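Local coordinates for 11R-lipoxygenase (Gersemia fruticosa, PDB 3VF1), which probably catalyses the iron-dependent, calcium-regulated addition of molecular oxygen to polyunsaturated fatty acids, giving 11R-hydroperoxides, at residues L498-V502 and N665-I669; G49-S53 and G77-G81; E135-I139 and F650-A654. All blocks are in the same frame, centred on the assembly; numbering follows the deposited sequence.

How the interactions relate
The three contacts run from the PLAT domain into the helical lipoxygenase domain. Interaction 2 joins two loops of the PLAT beta sandwich, about 44 Å from the centre of the chain. Interaction 3, its centre 22 Å from that of interaction 2, bridges the two domains: the loop 135-139 meets the turn that leads into helix 653-676. That helix, further along, packs against helix 491-514 in interaction 1, whose centre is 24 Å from that of interaction 3. In interaction 1 the side chain of Leu499 is about 11 Å from that of the iron ligand His575, and the side chain of Leu498 about 6 Å from a bound fructose. Interactions 2 and 3 lie away from the catalytic iron.

Interaction 1. Residues L498-V502 and N665-I669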
loop_
_atom_site.group_PDB
_atom_site.type_symbol
_atom_site.label_atom_id
_atom_site.label_comp_id
_atom_site.label_asym_id
_atom_site.label_seq_id
_atom_site.Cartn_x
_atom_site.Cartn_y
_atom_site.Cartn_z
ATOM N N LEU A 498 7.751 -14.494 6.886
ATOM C CA LEU A 498 8.013 -15.435 5.804
ATOM C C LEU A 498 8.134 -14.686 4.482
ATOM O O LEU A 498 9.038 -14.945 3.688
ATOM C CB LEU A 498 6.890 -16.469 5.701
ATOM C CG LEU A 498 6.776 -17.493 6.832
ATOM C CD1 LEU A 498 5.574 -18.393 6.601
ATOM C CD2 LEU A 498 8.049 -18.317 6.950
ATOM N N LEU A 499 7.216 -13.752 4.258
ATOM C CA LEU A 499 7.166 -12.998 3.013
ATOM C C LEU A 499 8.352 -12.053 2.895
ATOM O O LEU A 499 8.927 -11.899 1.821
ATOM C CB LEU A 499 5.862 -12.207 2.934
ATOM C CG LEU A 499 4.614 -13.062 2.711
ATOM C CD1 LEU A 499 3.381 -12.394 3.287
ATOM C CD2 LEU A 499 4.434 -13.336 1.227
ATOM N N TRP A 500 8.711 -11.421 4.006
ATOM C CA TRP A 500 9.852 -10.516 4.037
ATOM C C TRP A 500 11.123 -11.237 3.601
ATOM O O TRP A 500 11.865 -10.747 2.752
ATOM C CB TRP A 500 10.037 -9.945 5.442
ATOM C CG TRP A 500 11.266 -9.109 5.584
ATOM C CD1 TRP A 500 12.522 -9.545 5.887
ATOM C CD2 TRP A 500 11.361 -7.689 5.426
ATOM N NE1 TRP A 500 13.395 -8.484 5.929
ATOM C CE2 TRP A 500 12.705 -7.333 5.651
ATOM C CE3 TRP A 500 10.439 -6.686 5.118
ATOM C CZ2 TRP A 500 13.151 -6.016 5.576
ATOM C CZ3 TRP A 500 10.883 -5.378 5.046
ATOM C CH2 TRP A 500 12.227 -5.055 5.274
ATOM N N ASN A 501 11.367 -12.405 4.186
ATOM C CA ASN A 501 12.565 -13.180 3.885
ATOM C C ASN A 501 12.556 -13.737 2.465
ATOM O O ASN A 501 13.606 -13.868 1.837
ATOM C CB ASN A 501 12.724 -14.319 4.894
ATOM C CG ASN A 501 13.179 -13.829 6.257
ATOM O OD1 ASN A 501 14.008 -12.924 6.357
ATOM N ND2 ASN A 501 12.640 -14.426 7.313
ATOM N N VAL A 502 11.373 -14.068 1.961
ATOM C CA VAL A 502 11.242 -14.579 0.600
ATOM C C VAL A 502 11.423 -13.461 -0.421
ATOM O O VAL A 502 12.005 -13.674 -1.485
ATOM C CB VAL A 502 9.880 -15.274 0.383
ATOM C CG1 VAL A 502 9.425 -15.137 -1.059
ATOM C CG2 VAL A 502 9.968 -16.738 0.786
ATOM N N ASN A 665 8.760 -20.184 -3.912
ATOM C CA ASN A 665 8.859 -19.907 -2.486
ATOM C C ASN A 665 7.541 -19.379 -1.934
ATOM O O ASN A 665 7.186 -19.651 -0.788
ATOM C CB ASN A 665 9.980 -18.906 -2.208
ATOM C CG ASN A 665 11.358 -19.511 -2.383
ATOM O OD1 ASN A 665 11.524 -20.729 -2.331
ATOM N ND2 ASN A 665 12.357 -18.660 -2.583
ATOM N N LEU A 666 6.819 -18.622 -2.756
ATOM C CA LEU A 666 5.514 -18.105 -2.372
ATOM C C LEU A 666 4.504 -19.239 -2.269
ATOM O O LEU A 666 3.690 -19.276 -1.347
ATOM C CB LEU A 666 5.029 -17.069 -3.386
ATOM C CG LEU A 666 5.836 -15.772 -3.453
ATOM C CD1 LEU A 666 5.260 -14.842 -4.511
ATOM C CD2 LEU A 666 5.871 -15.087 -2.098
ATOM N N ALA A 667 4.563 -20.163 -3.220
ATOM C CA ALA A 667 3.666 -21.309 -3.230
ATOM C C ALA A 667 3.833 -22.131 -1.955
ATOM O O ALA A 667 2.877 -22.734 -1.467
ATOM C CB ALA A 667 3.926 -22.173 -4.456
ATOM N N ASN A 668 5.049 -22.149 -1.418
ATOM C CA ASN A 668 5.328 -22.887 -0.191
ATOM C C ASN A 668 4.789 -22.152 1.032
ATOM O O ASN A 668 4.341 -22.776 1.994
ATOM C CB ASN A 668 6.829 -23.136 -0.042
ATOM C CG ASN A 668 7.375 -24.066 -1.115
ATOM O OD1 ASN A 668 6.636 -24.864 -1.697
ATOM N ND2 ASN A 668 8.675 -23.968 -1.380
ATOM N N ILE A 669 4.835 -20.825 0.990
ATOM C CA ILE A 669 4.276 -20.010 2.061
ATOM C C ILE A 669 2.759 -20.158 2.087
ATOM O O ILE A 669 2.157 -20.304 3.151
ATOM C CB ILE A 669 4.646 -18.529 1.892
ATOM C CG1 ILE A 669 6.132 -18.326 2.192
ATOM C CG2 ILE A 669 3.801 -17.656 2.813
ATOM C CD1 ILE A 669 6.623 -16.914 1.960
HETATM O O HOH W 1 12.304 -16.076 -3.377
#
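Two long helices of the lipoxygenase domain, 491-514 and 653-676, pack here as an antiparallel pair: the local axes make an angle of 171° and approach to 10.4 Å, and the contact buries 293 Å² in all. The register follows from the nearest CA atoms, Leu498 with Ile669 (7.0 Å) and Val502 with Asn665 (6.6 Å), one helical turn apart on each helix. Leu498 points its CB toward the partner and places it 3.8 Å from Ile669 CD1, an apolar contact. Leu499 sets off sideways, yet its end turns inward, so that its CD2 lies 4.0 Å from Leu666 CD2 and 4.3 Å from Ile669 CD1; beyond the pair it also touches Cys573 of helix 557-579. Trp500 faces the other way, its ring edge-to-face with Phe569, and thus ties helix 491-514 to helix 557-579, which carries the iron ligands His575 and Asn579. Val502 returns to the interface with both methyls engaged: CG1 is 3.7 Å from Leu666 CD2, while CG2 is 3.7 Å from Asn665 CB and 3.5 Å from Ile669 CD1. No direct hydrogen bond crosses between the segments. A single water supplies the polar link, donating to Val502 O at 3.1 Å and accepting from Asn665 ND2 at 2.7 Å.

Interaction 2. Residues G49-S53 and G77-G81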
loop_
_atom_site.group_PDB
_atom_site.type_symbol
_atom_site.label_atom_id
_atom_site.label_comp_id
_atom_site.label_asym_id
_atom_site.label_seq_id
_atom_site.Cartn_x
_atom_site.Cartn_y
_atom_site.Cartn_z
ATOM N N GLY A 49 24.243 1.427 -34.121
ATOM C CA GLY A 49 23.752 2.719 -34.569
ATOM C C GLY A 49 23.001 2.691 -35.887
ATOM O O GLY A 49 22.269 3.628 -36.206
ATOM N N ALA A 50 23.180 1.624 -36.657
ATOM C CA ALA A 50 22.524 1.506 -37.955
ATOM C C ALA A 50 21.009 1.469 -37.784
ATOM O O ALA A 50 20.462 0.486 -37.291
ATOM C CB ALA A 50 23.008 0.258 -38.672
ATOM N N GLU A 51 20.334 2.541 -38.189
ATOM C CA GLU A 51 18.880 2.619 -38.063
ATOM C C GLU A 51 18.194 2.607 -39.429
ATOM O O GLU A 51 18.772 3.029 -40.431
ATOM C CB GLU A 51 18.470 3.868 -37.275
ATOM C CG GLU A 51 18.894 5.184 -37.910
ATOM C CD GLU A 51 18.479 6.387 -37.084
ATOM O OE1 GLU A 51 18.803 7.526 -37.482
ATOM O OE2 GLU A 51 17.828 6.191 -36.035
ATOM N N THR A 52 16.956 2.121 -39.454
ATOM C CA THR A 52 16.201 1.983 -40.694
ATOM C C THR A 52 15.305 3.196 -40.914
ATOM O O THR A 52 15.506 4.246 -40.303
ATOM C CB THR A 52 15.310 0.728 -40.669
ATOM O OG1 THR A 52 14.095 1.012 -39.961
ATOM C CG2 THR A 52 16.028 -0.432 -40.000
ATOM N N SER A 53 14.316 3.045 -41.790
ATOM C CA SER A 53 13.353 4.108 -42.050
ATOM C C SER A 53 12.013 3.780 -41.400
ATOM O O SER A 53 11.676 2.611 -41.203
ATOM C CB SER A 53 13.175 4.314 -43.555
ATOM O OG SER A 53 12.327 5.419 -43.821
ATOM N N GLY A 77 13.917 -3.222 -45.349
ATOM C CA GLY A 77 14.632 -1.965 -45.223
ATOM C C GLY A 77 16.117 -2.145 -44.967
ATOM O O GLY A 77 16.642 -3.254 -45.051
ATOM N N VAL A 78 16.792 -1.044 -44.655
ATOM C CA VAL A 78 18.226 -1.065 -44.381
ATOM C C VAL A 78 18.547 -2.003 -43.223
ATOM O O VAL A 78 17.944 -1.911 -42.156
ATOM C CB VAL A 78 18.745 0.348 -44.038
ATOM C CG1 VAL A 78 20.167 0.284 -43.495
ATOM C CG2 VAL A 78 18.673 1.253 -45.260
ATOM N N ASP A 79 19.497 -2.907 -43.439
ATOM C CA ASP A 79 19.906 -3.840 -42.396
ATOM C C ASP A 79 20.592 -3.101 -41.252
ATOM O O ASP A 79 21.349 -2.156 -41.476
ATOM C CB ASP A 79 20.844 -4.905 -42.964
ATOM C CG ASP A 79 21.186 -5.984 -41.953
ATOM O OD1 ASP A 79 21.339 -5.660 -40.758
ATOM O OD2 ASP A 79 21.298 -7.161 -42.354
ATOM N N VAL A 80 20.321 -3.541 -40.027
ATOM C CA VAL A 80 20.871 -2.896 -38.839
ATOM C C VAL A 80 21.691 -3.855 -37.974
ATOM O O VAL A 80 22.434 -3.423 -37.092
ATOM C CB VAL A 80 19.750 -2.290 -37.975
ATOM C CG1 VAL A 80 18.904 -1.328 -38.803
ATOM C CG2 VAL A 80 18.884 -3.387 -37.374
ATOM N N GLY A 81 21.556 -5.152 -38.230
ATOM C CA GLY A 81 22.260 -6.162 -37.460
ATOM C C GLY A 81 21.427 -6.629 -36.283
ATOM O O GLY A 81 20.355 -7.200 -36.472
#
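Two loops of the PLAT beta sandwich run antiparallel here without forming a sheet: CA atoms pair at 4.8 Å (Ala50 with Val80) and 5.2 Å (Thr52 with Val78), but no hydrogen bond crosses, and 236 Å² is buried in all. Van der Waals contact therefore carries the pairing. Ala50 and Val80 each point toward the facing loop, with Ala50 CB 4.2 Å from Val80 CB. Thr52 CG2 lies 3.2 Å from Val78 O and 3.2 Å from Val80 CG1; the carbon-carbon separation is too short for comfortable packing and points to imprecision in the local model at 2.47 Å resolution.

Polar bonds stay within a loop or lead to neighbouring strands. Thr52 OG1 donates to Ser53 O at 3.2 Å, and Gly81 N makes a weak bond to Asp79 OD1 at 2.6 Å. Both Gly49 (phi 98°) and Gly81 (phi 91°) adopt backbone angles at which a CB would collide with the preceding carbonyl oxygen.

Residues 49-53 link strand 40-46 to strand 55-57 and bond back through Thr52 to Leu44. Residues 77-81 pass from strand 70-77 in one sheet of the sandwich to strand 83-90 in the other, beside strand 20-28, where Tyr22 OH hydrogen-bonds Val78 O.

Interaction 3. Residues E135-I139 and F650-A654; sequences EGKAI and FGDAA
Asp652 lays its carboxylate against Lys137 and Ala138, with 59 Å² of its area covered by 135-139, out of 205 Å² buried in all. Its CB leaves the backbone (phi/psi -65/129°) sideways, and chi1 of -53° (m) with chi2 of -79° brings the acid end inward. Asp652 OD2 accepts a hydrogen bond from Ala138 N (3.0 Å, 167° at the hydrogen) and lies 3.6 Å from Ala138 CB; Tyr514 OH of helix 491-514 hydrogen-bonds the same oxygen. Asp652 OD1 lies 3.4 Å from Lys137 CG and 4.3 Å from Lys137 NZ, beyond salt-bridge range. Asp652 occupies the N-cap position of helix 653-676 but makes no capping bond. This is a junction between domains: the loop leaving the last PLAT strand, 130-134, meets the turn that leads into a helix of the lipoxygenase domain. The backbones come closest at two glycines, Gly136 (-39/-50°) and Gly651 (-105/-27°), whose CA atoms are 4.0 Å apart; an ideal CB on either would clash with the other's CA. Gly136 O stands 3.6 Å from Gly651 N, without a hydrogen bond. After Gly136 the chain extends, with Lys137 (chi1 to chi3 t, chi4 p) at -41/128° and Ala138 at -89/137°. Glu135 OE1 (chi1 -161°, t; chi2 -84°, m) accepts from Lys137 N at 2.9 Å (160°), bridging the bend at Gly136.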
loop_
_atom_site.group_PDB
_atom_site.type_symbol
_atom_site.label_atom_id
_atom_site.label_comp_id
_atom_site.label_asym_id
_atom_site.label_seq_id
_atom_site.Cartn_x
_atom_site.Cartn_y
_atom_site.Cartn_z
ATOM N N GLU A 135 15.412 -3.210 -26.019
ATOM C CA GLU A 135 15.247 -4.656 -26.067
ATOM C C GLU A 135 15.286 -5.196 -24.638
ATOM O O GLU A 135 15.900 -4.591 -23.760
ATOM C CB GLU A 135 16.347 -5.285 -26.926
ATOM C CG GLU A 135 16.037 -6.687 -27.429
ATOM C CD GLU A 135 16.373 -7.768 -26.419
ATOM O OE1 GLU A 135 17.179 -7.502 -25.503
ATOM O OE2 GLU A 135 15.834 -8.889 -26.544
ATOM N N GLY A 136 14.623 -6.327 -24.412
ATOM C CA GLY A 136 14.444 -6.877 -23.075
ATOM C C GLY A 136 15.644 -6.763 -22.151
ATOM O O GLY A 136 15.513 -6.315 -21.011
ATOM N N LYS A 137 16.809 -7.177 -22.641
ATOM C CA LYS A 137 18.039 -7.183 -21.850
ATOM C C LYS A 137 18.177 -5.930 -20.981
ATOM O O LYS A 137 18.060 -4.807 -21.471
ATOM C CB LYS A 137 19.247 -7.298 -22.785
ATOM C CG LYS A 137 20.545 -7.706 -22.109
ATOM C CD LYS A 137 21.709 -7.631 -23.090
ATOM C CE LYS A 137 23.012 -8.124 -22.473
ATOM N NZ LYS A 137 23.050 -9.609 -22.331
ATOM N N ALA A 138 18.426 -6.132 -19.689
ATOM C CA ALA A 138 18.641 -5.021 -18.766
ATOM C C ALA A 138 20.120 -4.655 -18.741
ATOM O O ALA A 138 20.984 -5.532 -18.707
ATOM C CB ALA A 138 18.156 -5.385 -17.369
ATOM N N ILE A 139 20.408 -3.357 -18.753
ATOM C CA ILE A 139 21.779 -2.881 -18.901
ATOM C C ILE A 139 22.086 -1.714 -17.969
ATOM O O ILE A 139 21.436 -0.670 -18.029
ATOM C CB ILE A 139 22.044 -2.428 -20.350
ATOM C CG1 ILE A 139 21.761 -3.572 -21.325
ATOM C CG2 ILE A 139 23.477 -1.937 -20.503
ATOM C CD1 ILE A 139 21.759 -3.151 -22.776
ATOM N N PHE A 650 11.510 -7.896 -17.825
ATOM C CA PHE A 650 12.797 -8.581 -17.902
ATOM C C PHE A 650 12.881 -9.482 -19.128
ATOM O O PHE A 650 11.963 -10.253 -19.408
ATOM C CB PHE A 650 13.042 -9.413 -16.641
ATOM C CG PHE A 650 13.458 -8.600 -15.450
ATOM C CD1 PHE A 650 14.758 -8.148 -15.327
ATOM C CD2 PHE A 650 12.552 -8.298 -14.446
ATOM C CE1 PHE A 650 15.148 -7.403 -14.232
ATOM C CE2 PHE A 650 12.935 -7.556 -13.349
ATOM C CZ PHE A 650 14.237 -7.108 -13.242
ATOM N N GLY A 651 13.988 -9.376 -19.855
ATOM C CA GLY A 651 14.246 -10.242 -20.990
ATOM C C GLY A 651 15.283 -11.299 -20.663
ATOM O O GLY A 651 15.289 -12.380 -21.254
ATOM N N ASP A 652 16.162 -10.989 -19.715
ATOM C CA ASP A 652 17.237 -11.900 -19.344
ATOM C C ASP A 652 16.683 -13.179 -18.728
ATOM O O ASP A 652 15.871 -13.134 -17.806
ATOM C CB ASP A 652 18.193 -11.221 -18.361
ATOM C CG ASP A 652 18.699 -9.883 -18.869
ATOM O OD1 ASP A 652 19.619 -9.874 -19.712
ATOM O OD2 ASP A 652 18.178 -8.841 -18.420
ATOM N N ALA A 653 17.132 -14.319 -19.242
ATOM C CA ALA A 653 16.649 -15.615 -18.778
ATOM C C ALA A 653 17.026 -15.862 -17.318
ATOM O O ALA A 653 16.368 -16.638 -16.626
ATOM C CB ALA A 653 17.198 -16.726 -19.661
ATOM N N ALA A 654 18.084 -15.204 -16.857
ATOM C CA ALA A 654 18.517 -15.340 -15.471
ATOM C C ALA A 654 17.514 -14.675 -14.531
ATOM O O ALA A 654 17.287 -15.144 -13.415
ATOM C CB ALA A 654 19.898 -14.740 -15.285
#